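Local coordinates for phosphonopyruvate hydrolase (Variovorax sp., PDB 2HJP), which hydrolyses the phosphorus–carbon bond of 3-phosphonopyruvate, giving pyruvate and phosphate, with the help of a divalent metal cation, at residues H23-A28 with M67-S72; G37-S42 with S72-P77; V108-T113 with I153-A158; E133-I138 with Y175-A180. One frame throughout, in Å; residues are numbered along the deposited sequence.

Contact 1 of 4, residues H23-A28 with M67-S72. With NA (sodium ion), chain D.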
# COMPACT_ATOMS: atom_id res chain seq x y z
N HIS A 23 6.53 9.75 -14.04
CA HIS A 23 6.08 9.78 -12.62
C HIS A 23 4.77 8.95 -12.43
O HIS A 23 4.23 8.84 -11.30
CB HIS A 23 5.93 11.24 -12.10
CG HIS A 23 5.20 12.15 -13.04
ND1 HIS A 23 5.82 12.79 -14.11
CD2 HIS A 23 3.92 12.58 -13.04
CE1 HIS A 23 4.94 13.57 -14.72
NE2 HIS A 23 3.78 13.45 -14.09
N ASN A 24 4.22 8.42 -13.52
CA ASN A 24 3.04 7.54 -13.43
C ASN A 24 2.97 6.69 -14.69
O ASN A 24 3.74 6.93 -15.60
CB ASN A 24 1.73 8.30 -13.19
CG ASN A 24 1.44 9.29 -14.22
OD1 ASN A 24 1.54 9.01 -15.36
ND2 ASN A 24 1.05 10.50 -13.80
N PRO A 25 2.10 5.64 -14.72
CA PRO A 25 1.98 4.75 -15.91
C PRO A 25 1.51 5.48 -17.19
O PRO A 25 1.91 5.11 -18.30
CB PRO A 25 0.97 3.71 -15.46
CG PRO A 25 1.27 3.56 -13.96
CD PRO A 25 1.41 5.04 -13.57
N LEU A 26 0.65 6.49 -17.04
CA LEU A 26 0.18 7.21 -18.21
C LEU A 26 1.38 7.90 -18.92
O LEU A 26 1.54 7.81 -20.13
CB LEU A 26 -0.96 8.22 -17.86
CG LEU A 26 -1.51 9.13 -18.98
CD1 LEU A 26 -2.11 8.30 -20.07
CD2 LEU A 26 -2.57 10.12 -18.48
N VAL A 27 2.16 8.63 -18.15
CA VAL A 27 3.32 9.31 -18.72
C VAL A 27 4.28 8.25 -19.31
O VAL A 27 4.87 8.47 -20.38
CB VAL A 27 4.07 10.09 -17.60
CG1 VAL A 27 5.47 10.47 -18.08
CG2 VAL A 27 3.18 11.36 -17.18
N ALA A 28 4.43 7.10 -18.64
CA ALA A 28 5.33 6.04 -19.19
C ALA A 28 4.78 5.58 -20.53
O ALA A 28 5.53 5.32 -21.50
CB ALA A 28 5.46 4.86 -18.20
N MET A 67 6.70 1.34 -9.65
CA MET A 67 7.47 0.63 -10.68
C MET A 67 6.63 -0.52 -11.20
O MET A 67 6.59 -0.78 -12.40
CB MET A 67 8.83 0.10 -10.19
CG MET A 67 9.83 1.20 -9.74
SD MET A 67 10.12 2.51 -11.00
CE MET A 67 9.11 3.85 -10.42
N ARG A 68 5.97 -1.24 -10.28
CA ARG A 68 5.09 -2.35 -10.68
C ARG A 68 4.01 -1.91 -11.67
O ARG A 68 3.77 -2.55 -12.71
CB ARG A 68 4.36 -2.96 -9.47
CG ARG A 68 4.04 -4.43 -9.69
CD ARG A 68 3.11 -4.97 -8.56
NE ARG A 68 3.82 -4.75 -7.28
CZ ARG A 68 4.88 -5.45 -6.87
NH1 ARG A 68 5.40 -6.48 -7.62
NH2 ARG A 68 5.51 -5.06 -5.75
N ALA A 69 3.34 -0.83 -11.31
CA ALA A 69 2.29 -0.29 -12.12
C ALA A 69 2.84 0.16 -13.51
O ALA A 69 2.23 -0.08 -14.52
CB ALA A 69 1.62 0.93 -11.34
N ILE A 70 3.99 0.83 -13.53
CA ILE A 70 4.56 1.24 -14.84
C ILE A 70 4.94 0.00 -15.69
O ILE A 70 4.65 -0.07 -16.87
CB ILE A 70 5.83 2.11 -14.65
CG1 ILE A 70 5.42 3.51 -14.14
CG2 ILE A 70 6.65 2.15 -16.04
CD1 ILE A 70 6.59 4.39 -13.71
N ALA A 71 5.62 -0.98 -15.09
CA ALA A 71 6.04 -2.13 -15.86
C ALA A 71 4.82 -2.91 -16.38
O ALA A 71 4.92 -3.51 -17.42
CB ALA A 71 6.97 -3.04 -15.01
N SER A 72 3.67 -2.86 -15.69
CA SER A 72 2.50 -3.61 -16.15
C SER A 72 1.76 -2.86 -17.24
O SER A 72 0.81 -3.37 -17.85
CB SER A 72 1.55 -3.89 -14.96
OG SER A 72 1.01 -2.67 -14.46
NA NA D . 2.96 10.19 -9.32

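Contact 2 of 4, residues G37-S42 with S72-P77. With PPR (phosphonopyruvate), chain G; XYS (alpha-D-xylopyranose), chain B.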
# COMPACT_ATOMS: atom_id res chain seq x y z
N GLY A 37 13.43 4.33 -25.91
CA GLY A 37 13.85 2.96 -25.72
C GLY A 37 13.38 2.36 -24.41
O GLY A 37 13.02 1.18 -24.35
N GLY A 38 13.40 3.15 -23.35
CA GLY A 38 12.95 2.61 -22.08
C GLY A 38 12.41 3.74 -21.18
O GLY A 38 12.45 4.94 -21.56
N ILE A 39 11.88 3.35 -20.03
CA ILE A 39 11.34 4.27 -19.04
C ILE A 39 12.34 4.42 -17.88
O ILE A 39 12.97 3.43 -17.48
CB ILE A 39 9.97 3.72 -18.48
CG1 ILE A 39 8.98 3.48 -19.63
CG2 ILE A 39 9.41 4.69 -17.39
CD1 ILE A 39 8.55 4.71 -20.45
N TRP A 40 12.50 5.65 -17.37
CA TRP A 40 13.37 5.92 -16.22
C TRP A 40 12.40 6.14 -15.04
O TRP A 40 11.64 7.14 -15.01
CB TRP A 40 14.22 7.18 -16.50
CG TRP A 40 14.91 7.81 -15.34
CD1 TRP A 40 14.89 9.13 -15.00
CD2 TRP A 40 15.78 7.17 -14.38
NE1 TRP A 40 15.69 9.37 -13.90
CE2 TRP A 40 16.24 8.19 -13.50
CE3 TRP A 40 16.22 5.85 -14.18
CZ2 TRP A 40 17.12 7.92 -12.43
CZ3 TRP A 40 17.09 5.57 -13.14
CH2 TRP A 40 17.53 6.60 -12.26
N GLY A 41 12.42 5.21 -14.08
CA GLY A 41 11.53 5.31 -12.91
C GLY A 41 12.19 6.18 -11.87
O GLY A 41 12.57 5.77 -10.80
N SER A 42 12.29 7.44 -12.24
CA SER A 42 12.90 8.51 -11.49
C SER A 42 12.43 8.76 -10.03
O SER A 42 11.26 8.97 -9.81
CB SER A 42 12.65 9.82 -12.28
OG SER A 42 13.18 10.91 -11.53
N SER A 72 3.67 -2.86 -15.69
CA SER A 72 2.50 -3.61 -16.15
C SER A 72 1.76 -2.86 -17.24
O SER A 72 0.81 -3.37 -17.85
CB SER A 72 1.55 -3.89 -14.96
OG SER A 72 1.01 -2.67 -14.46
N THR A 73 2.18 -1.64 -17.50
CA THR A 73 1.54 -0.82 -18.52
C THR A 73 2.39 -0.75 -19.82
O THR A 73 1.83 -0.71 -20.87
CB THR A 73 1.33 0.61 -17.97
OG1 THR A 73 0.46 0.54 -16.85
CG2 THR A 73 0.71 1.60 -19.01
N VAL A 74 3.72 -0.69 -19.73
CA VAL A 74 4.48 -0.52 -20.96
C VAL A 74 5.10 -1.86 -21.41
O VAL A 74 5.19 -2.80 -20.63
CB VAL A 74 5.62 0.61 -20.78
CG1 VAL A 74 4.99 1.96 -20.32
CG2 VAL A 74 6.61 0.19 -19.70
N SER A 75 5.54 -1.92 -22.66
CA SER A 75 6.14 -3.12 -23.21
C SER A 75 7.66 -2.91 -23.33
O SER A 75 8.39 -3.84 -23.66
CB SER A 75 5.54 -3.42 -24.62
OG SER A 75 6.13 -2.54 -25.61
N ILE A 76 8.15 -1.71 -23.00
CA ILE A 76 9.58 -1.45 -23.14
C ILE A 76 10.25 -1.55 -21.74
O ILE A 76 9.54 -1.47 -20.74
CB ILE A 76 9.84 -0.05 -23.80
CG1 ILE A 76 9.18 1.06 -22.97
CG2 ILE A 76 9.34 -0.09 -25.26
CD1 ILE A 76 7.70 1.14 -22.96
N PRO A 77 11.58 -1.75 -21.66
CA PRO A 77 12.28 -1.87 -20.36
C PRO A 77 12.14 -0.67 -19.42
O PRO A 77 12.16 0.50 -19.85
CB PRO A 77 13.76 -2.02 -20.76
CG PRO A 77 13.68 -2.63 -22.13
CD PRO A 77 12.54 -1.88 -22.78
C1 PPR G . 16.37 10.98 -10.61
O1 PPR G . 15.79 11.28 -11.73
O2' PPR G . 15.79 10.72 -9.59
C2 PPR G . 17.87 10.96 -10.67
C3 PPR G . 18.69 11.74 -11.43
O2 PPR G . 18.41 10.07 -9.83
P PPR G . 18.97 13.34 -10.54
O1P PPR G . 19.71 12.92 -9.24
O2P PPR G . 17.56 13.95 -10.30
O3P PPR G . 19.85 14.10 -11.41
C1 XYS B . 1.92 -1.42 -26.71
C2 XYS B . 0.78 -2.44 -26.46
C3 XYS B . 1.42 -3.74 -25.87
C4 XYS B . 2.57 -4.30 -26.76
C5 XYS B . 3.50 -3.25 -27.40
O1 XYS B . 2.62 -0.95 -25.53
O2 XYS B . -0.15 -1.90 -25.52
O3 XYS B . 0.39 -4.75 -25.63
O4 XYS B . 3.31 -5.42 -26.21
O5 XYS B . 2.86 -1.92 -27.67

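Contact 3 of 4, residues V108-T113 with I153-A158. With PPR (phosphonopyruvate), chain G.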
# COMPACT_ATOMS: atom_id res chain seq x y z
N VAL A 108 19.37 1.41 -10.69
CA VAL A 108 20.48 2.37 -10.62
C VAL A 108 20.58 2.64 -9.10
O VAL A 108 19.62 3.06 -8.45
CB VAL A 108 20.18 3.69 -11.36
CG1 VAL A 108 21.35 4.78 -11.08
CG2 VAL A 108 20.10 3.40 -12.83
N MET A 109 21.78 2.45 -8.56
CA MET A 109 22.08 2.64 -7.14
C MET A 109 23.35 3.53 -7.07
O MET A 109 24.33 3.25 -7.76
CB MET A 109 22.33 1.28 -6.46
CG MET A 109 22.54 1.41 -5.00
SD MET A 109 22.62 -0.16 -4.13
CE MET A 109 23.81 -1.08 -5.12
N GLU A 110 23.31 4.60 -6.30
CA GLU A 110 24.45 5.56 -6.19
C GLU A 110 25.27 5.37 -4.93
O GLU A 110 24.80 4.80 -3.92
CB GLU A 110 23.90 7.00 -6.22
CG GLU A 110 22.96 7.26 -5.01
CD GLU A 110 21.79 8.20 -5.37
OE1 GLU A 110 21.38 8.97 -4.51
OE2 GLU A 110 21.30 8.15 -6.53
N ASP A 111 26.51 5.86 -4.97
CA ASP A 111 27.39 5.65 -3.82
C ASP A 111 27.40 6.77 -2.75
O ASP A 111 28.38 6.93 -2.00
CB ASP A 111 28.83 5.35 -4.30
CG ASP A 111 29.38 6.42 -5.24
OD1 ASP A 111 28.70 7.45 -5.46
OD2 ASP A 111 30.49 6.23 -5.76
N LYS A 112 26.32 7.53 -2.68
CA LYS A 112 26.22 8.58 -1.66
C LYS A 112 26.03 7.83 -0.32
O LYS A 112 25.51 6.70 -0.28
CB LYS A 112 25.01 9.47 -1.92
CG LYS A 112 25.06 10.18 -3.24
CD LYS A 112 24.31 11.54 -3.31
CE LYS A 112 22.85 11.47 -3.01
NZ LYS A 112 22.26 12.86 -2.99
N THR A 113 26.43 8.44 0.78
CA THR A 113 26.24 7.82 2.08
C THR A 113 24.78 8.06 2.34
O THR A 113 24.17 8.95 1.71
CB THR A 113 27.02 8.52 3.19
OG1 THR A 113 26.51 9.85 3.32
CG2 THR A 113 28.49 8.61 2.84
N ILE A 153 23.19 -1.07 -12.45
CA ILE A 153 23.90 0.15 -12.81
C ILE A 153 24.36 0.86 -11.58
O ILE A 153 23.56 1.16 -10.69
CB ILE A 153 22.96 1.10 -13.64
CG1 ILE A 153 22.43 0.34 -14.88
CG2 ILE A 153 23.70 2.40 -14.13
CD1 ILE A 153 21.24 0.99 -15.58
N ALA A 154 25.67 1.12 -11.52
CA ALA A 154 26.23 1.82 -10.38
C ALA A 154 26.42 3.29 -10.78
O ALA A 154 27.07 3.64 -11.78
CB ALA A 154 27.59 1.22 -10.01
N ARG A 155 25.90 4.14 -9.93
CA ARG A 155 26.03 5.56 -10.15
C ARG A 155 27.11 6.15 -9.28
O ARG A 155 27.11 6.00 -8.04
CB ARG A 155 24.67 6.21 -9.92
CG ARG A 155 24.70 7.72 -9.73
CD ARG A 155 23.26 8.31 -9.68
NE ARG A 155 23.25 9.63 -9.06
CZ ARG A 155 22.23 10.50 -9.06
NH1 ARG A 155 21.11 10.20 -9.68
NH2 ARG A 155 22.33 11.65 -8.37
N VAL A 156 28.06 6.80 -9.94
CA VAL A 156 29.23 7.40 -9.28
C VAL A 156 28.99 8.90 -9.06
O VAL A 156 28.86 9.65 -10.03
CB VAL A 156 30.51 7.17 -10.20
CG1 VAL A 156 31.71 7.99 -9.69
CG2 VAL A 156 30.84 5.68 -10.31
N GLU A 157 28.95 9.32 -7.80
CA GLU A 157 28.71 10.69 -7.38
C GLU A 157 29.98 11.51 -7.11
O GLU A 157 29.91 12.71 -6.77
CB GLU A 157 27.92 10.69 -6.07
CG GLU A 157 26.48 10.29 -6.16
CD GLU A 157 25.67 11.36 -6.82
OE1 GLU A 157 25.59 12.49 -6.28
OE2 GLU A 157 25.13 11.07 -7.87
N ALA A 158 31.14 10.87 -7.24
CA ALA A 158 32.41 11.54 -6.95
C ALA A 158 32.64 12.91 -7.67
O ALA A 158 33.25 13.82 -7.09
CB ALA A 158 33.56 10.58 -7.23
C1 PPR G . 16.37 10.98 -10.61
O1 PPR G . 15.79 11.28 -11.73
O2' PPR G . 15.79 10.72 -9.59
C2 PPR G . 17.87 10.96 -10.67
C3 PPR G . 18.69 11.74 -11.43
O2 PPR G . 18.41 10.07 -9.83
P PPR G . 18.97 13.34 -10.54
O1P PPR G . 19.71 12.92 -9.24
O2P PPR G . 17.56 13.95 -10.30
O3P PPR G . 19.85 14.10 -11.41

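Contact 4 of 4, residues E133-I138 with Y175-A180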
# COMPACT_ATOMS: atom_id res chain seq x y z
N GLU A 133 32.81 -0.67 0.62
CA GLU A 133 31.43 -0.85 1.09
C GLU A 133 30.51 -0.83 -0.15
O GLU A 133 29.61 -1.68 -0.25
CB GLU A 133 30.95 0.23 2.07
CG GLU A 133 29.42 0.02 2.34
CD GLU A 133 28.74 1.03 3.34
OE1 GLU A 133 29.40 2.00 3.79
OE2 GLU A 133 27.53 0.81 3.66
N PHE A 134 30.73 0.10 -1.10
CA PHE A 134 29.82 0.09 -2.26
C PHE A 134 29.99 -1.15 -3.13
O PHE A 134 29.02 -1.67 -3.71
CB PHE A 134 29.94 1.34 -3.11
CG PHE A 134 28.70 1.59 -3.95
CD1 PHE A 134 27.46 1.96 -3.32
CD2 PHE A 134 28.75 1.48 -5.34
CE1 PHE A 134 26.31 2.22 -4.09
CE2 PHE A 134 27.61 1.74 -6.13
CZ PHE A 134 26.37 2.11 -5.51
N GLN A 135 31.23 -1.61 -3.23
CA GLN A 135 31.50 -2.83 -3.96
C GLN A 135 30.68 -3.92 -3.35
O GLN A 135 30.11 -4.71 -4.10
CB GLN A 135 32.98 -3.20 -3.91
CG GLN A 135 33.88 -2.36 -4.85
CD GLN A 135 35.31 -2.91 -4.87
OE1 GLN A 135 35.86 -3.31 -5.92
NE2 GLN A 135 35.90 -2.93 -3.69
N GLY A 136 30.59 -3.96 -2.00
CA GLY A 136 29.74 -4.98 -1.36
C GLY A 136 28.25 -4.85 -1.76
O GLY A 136 27.51 -5.84 -1.97
N LYS A 137 27.77 -3.62 -1.82
CA LYS A 137 26.37 -3.36 -2.21
C LYS A 137 26.05 -3.80 -3.66
O LYS A 137 25.01 -4.39 -3.95
CB LYS A 137 26.09 -1.88 -1.97
CG LYS A 137 26.02 -1.58 -0.45
CD LYS A 137 25.98 -0.09 -0.18
CE LYS A 137 24.61 0.47 -0.51
NZ LYS A 137 24.34 1.83 0.15
N ILE A 138 26.95 -3.51 -4.56
CA ILE A 138 26.75 -3.90 -5.95
C ILE A 138 26.83 -5.43 -6.05
O ILE A 138 26.01 -6.05 -6.74
CB ILE A 138 27.91 -3.29 -6.80
CG1 ILE A 138 27.64 -1.78 -6.94
CG2 ILE A 138 28.03 -3.97 -8.19
CD1 ILE A 138 26.36 -1.35 -7.71
N TYR A 175 33.52 -0.57 -9.06
CA TYR A 175 32.14 -1.04 -9.15
C TYR A 175 31.96 -2.03 -10.29
O TYR A 175 31.21 -2.99 -10.19
CB TYR A 175 31.20 0.17 -9.33
CG TYR A 175 31.32 1.21 -8.22
CD1 TYR A 175 30.83 2.50 -8.41
CD2 TYR A 175 31.96 0.92 -7.01
CE1 TYR A 175 30.99 3.49 -7.43
CE2 TYR A 175 32.12 1.89 -6.03
CZ TYR A 175 31.63 3.18 -6.24
OH TYR A 175 31.74 4.18 -5.28
N GLU A 176 32.61 -1.76 -11.42
CA GLU A 176 32.53 -2.71 -12.54
C GLU A 176 33.19 -4.02 -12.09
O GLU A 176 32.74 -5.09 -12.39
CB GLU A 176 33.29 -2.16 -13.74
CG GLU A 176 33.50 -3.18 -14.84
CD GLU A 176 34.13 -2.57 -16.07
OE1 GLU A 176 34.34 -1.34 -16.16
OE2 GLU A 176 34.38 -3.32 -17.00
N GLU A 177 34.26 -3.92 -11.32
CA GLU A 177 34.96 -5.13 -10.82
C GLU A 177 34.02 -5.87 -9.86
O GLU A 177 34.04 -7.05 -9.82
CB GLU A 177 36.23 -4.69 -10.11
CG GLU A 177 37.02 -5.72 -9.33
CD GLU A 177 38.17 -5.01 -8.57
OE1 GLU A 177 38.29 -5.13 -7.30
OE2 GLU A 177 38.94 -4.28 -9.26
N ALA A 178 33.13 -5.16 -9.15
CA ALA A 178 32.20 -5.82 -8.21
C ALA A 178 30.99 -6.40 -8.97
O ALA A 178 30.14 -7.05 -8.38
CB ALA A 178 31.70 -4.81 -7.11
N GLY A 179 30.88 -6.14 -10.26
CA GLY A 179 29.72 -6.66 -10.95
C GLY A 179 28.78 -5.69 -11.63
O GLY A 179 27.86 -6.12 -12.32
N ALA A 180 29.01 -4.38 -11.51
CA ALA A 180 28.12 -3.45 -12.23
C ALA A 180 28.10 -3.67 -13.76
O ALA A 180 29.14 -3.90 -14.40
CB ALA A 180 28.47 -2.01 -11.89

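Contact 1 of 4, residues H23-A28 with M67-S72
Pro25 and Ile70 mark the closest backbone approach, their CA atoms 4.5 Å apart, where the first turn of helix 25-34 meets the late part of helix 60-71. No hydrogen bond crosses, and the contact is apolar. The Pro25 ring reaches over with CG, which lies 3.7 Å from Ala69 CB and also leans on the backbone of Ala69 and Ile70. Ile70 is used through two branches. Its CG2, anti to the backbone N, meets Ala28 CB at 3.7 Å, while CG1 (chi1 -72°) lies beside the peptide that joins Asn24 to Pro25, 4.1 Å from Asn24 C. Asn24 faces away from helix 60-71 and serves its own helix: its OD1 accepts from Val27 N at 2.9 Å in an almost straight bond (176°). One residue earlier, His23 O binds a sodium ion at 2.7 Å, a site shared with Ser49. Beyond the pair, Ile70 also rests on Leu78 of strand 78-81, and Pro25 and Ala69 pack against Ser49 and Tyr50 of the second subunit. The arrangement is that of a capped helix start, with asparagine as N-cap and proline at the first helical position, packed by its first turn against a neighbouring helix.

Contact 2 of 4, residues G37-S42 with S72-P77
Gly37 opens the contact with its carbonyl: Gly37 O points into the Ile76-Pro77 junction, 3.5 Å from Ile76 CB and equally near Pro77 CD. The backbones run across one another here, the directions 37 to 39 and 74 to 77 being 108° apart. Gly38 CA comes 3.2 Å from Pro77 O, so close that a CB at this position would clash with that oxygen. The same oxygen is taken by Ile39 N in a hydrogen bond of 2.9 Å (163°), the one polar bond between the segments. Ile39 CG1, anti to the carbonyl carbon (chi1 -56°), lies 4.1 Å from both Val74 CG2 and Ile76 CG1, crossing each side chain at a slant. Trp40 turns away from 72-77 and offers its ring edge to phosphonopyruvate, NE1 donating to ligand O1 at 2.9 Å. Gly41 then centres an inverse gamma turn that carries the chain to Ser42, whose CA lies over one face of the Trp40 ring, toward its rim. Ser42 OG bonds the same ligand oxygen at 2.6 Å and caps Glu45 N. Strand 38-41 lies between strands 17-21 and 78-81, bonded through Gly38 and Trp40 to Met20 and through Ile39 to Ile79, while from helix 25-34 Ala31 packs on Ile39, and Glu32 on Val74 and Ile76.

Contact 3 of 4, residues V108-T113 with I153-A158
Arg155 has the largest share of the contact, its extended chain lying side by side with that of Glu110 and pointing the same way. Glu110 CB packs on Arg155 CG and CD, and Glu110 OE2 sits over one face of the guanidinium, toward its rim, 3.5 Å from Arg155 NE; no N-H aims at it, and this salt bridge works by charge alone. In the guanidinium plane, NE and NH2 of Arg155 both hold Glu157 OE2, the shorter bond being NE to OE2 at 2.7 Å. NH1 and NH2 meet phosphonopyruvate O1P, at 3.1 Å from NH1, and NH1 makes a weaker bond to ligand O2. Glu157, gripped by two nitrogens, probably fixes the rotation of the guanidinium, while Glu110 adds charge over its face. Val108 and Ile153 lie two residues back, on the same face of the sheet: Val108 CG2 is 3.8 Å from Ile153 CB, and CG1, anti to the backbone N (chi1 172°), touches Arg155 CB. Strands 108-110 and 153-156 are joined by a parallel ladder, including Arg155 N to Met109 O at 2.8 Å. Past its end Asp111 OD1 accepts from Glu157 N at 3.0 Å, and OD2 is hydrogen-bonded to Tyr175 OH. Substrate-binding side chains carried at the C-terminal ends of adjoining parallel strands, like Arg155, are characteristic of the TIM barrel, the fold of the PEP mutase/isocitrate lyase superfamily.

Contact 4 of 4, residues E133-I138 with Y175-A180
Tyr175 O, which Ile138 CG2 approaches to 3.9 Å, accepts from two backbone nitrogens of its own helix end: Ala180 N at 2.9 Å and, more weakly, Ala178 N. With Gly179 N bonded to Glu176 O and a positive phi at Gly179 (121°), this is a Schellman motif. Ala178, in the turn so closed, directs its CB at helix 131-144, and Ala180 follows it into contact with Ile138. Ile138 uses one branch for this surface. With CG1 beside the backbone N (chi1 -74°), CG2 lies anti to that nitrogen and comes 3.5 Å from Ala180 N and 3.9 Å from Ala178 CB. Ala178 CB in turn sits against the helix backbone, 3.4 Å from Gln135 O and close to Gln135 CB.

One turn earlier, Phe134 and Tyr175 form an edge-to-face pair, tilted from a true T. The Phe134 edge comes down with CD2 over the centre of the Tyr175 ring, 3.5 Å from Tyr175 CE2; the centroids are 4.7 Å apart and the planes stand at 59°. Gln135 CG meets the rim of that tyrosine instead, near its plane. The phenol oxygen reaches beyond the helix pair, to Asp111 and Arg171. Inward, Ile138, Tyr175 and Ala180 all rest on Ala154 of strand 151-156, and Phe134 and Ile138 touch Met109 of strand 106-110. Two neighbouring helices packed side by side over the strands they follow in the chain make the outer helical layer characteristic of the (beta/alpha)8, or TIM, barrel.

Overall arrangement
All four contacts belong to one closed barrel of eight parallel strands. Contacts 1 and 2 adjoin, with centres about 7 Å apart; they share Ser72, and Ala28 O touches Ile39 CD1 at 3.3 Å. Contacts 3 and 4 form a second pair, centres about 10 Å apart, joined by a probable hydrogen bond of 2.5 Å between Asp111 OD2 and Tyr175 OH. Contacts 1 and 4 lie farthest apart, centres about 28 Å from each other, while contacts 2 and 3 (centres about 21 Å apart) meet where Trp40 CZ3 packs on Val108 CG2 at 3.7 Å. Phosphonopyruvate bridges these two: contact 2 holds its carboxylate side and contact 3 its phosphonate side. Contact 4 lies behind the strands of contact 3, the side chain of Phe134 about 12 Å from the ligand.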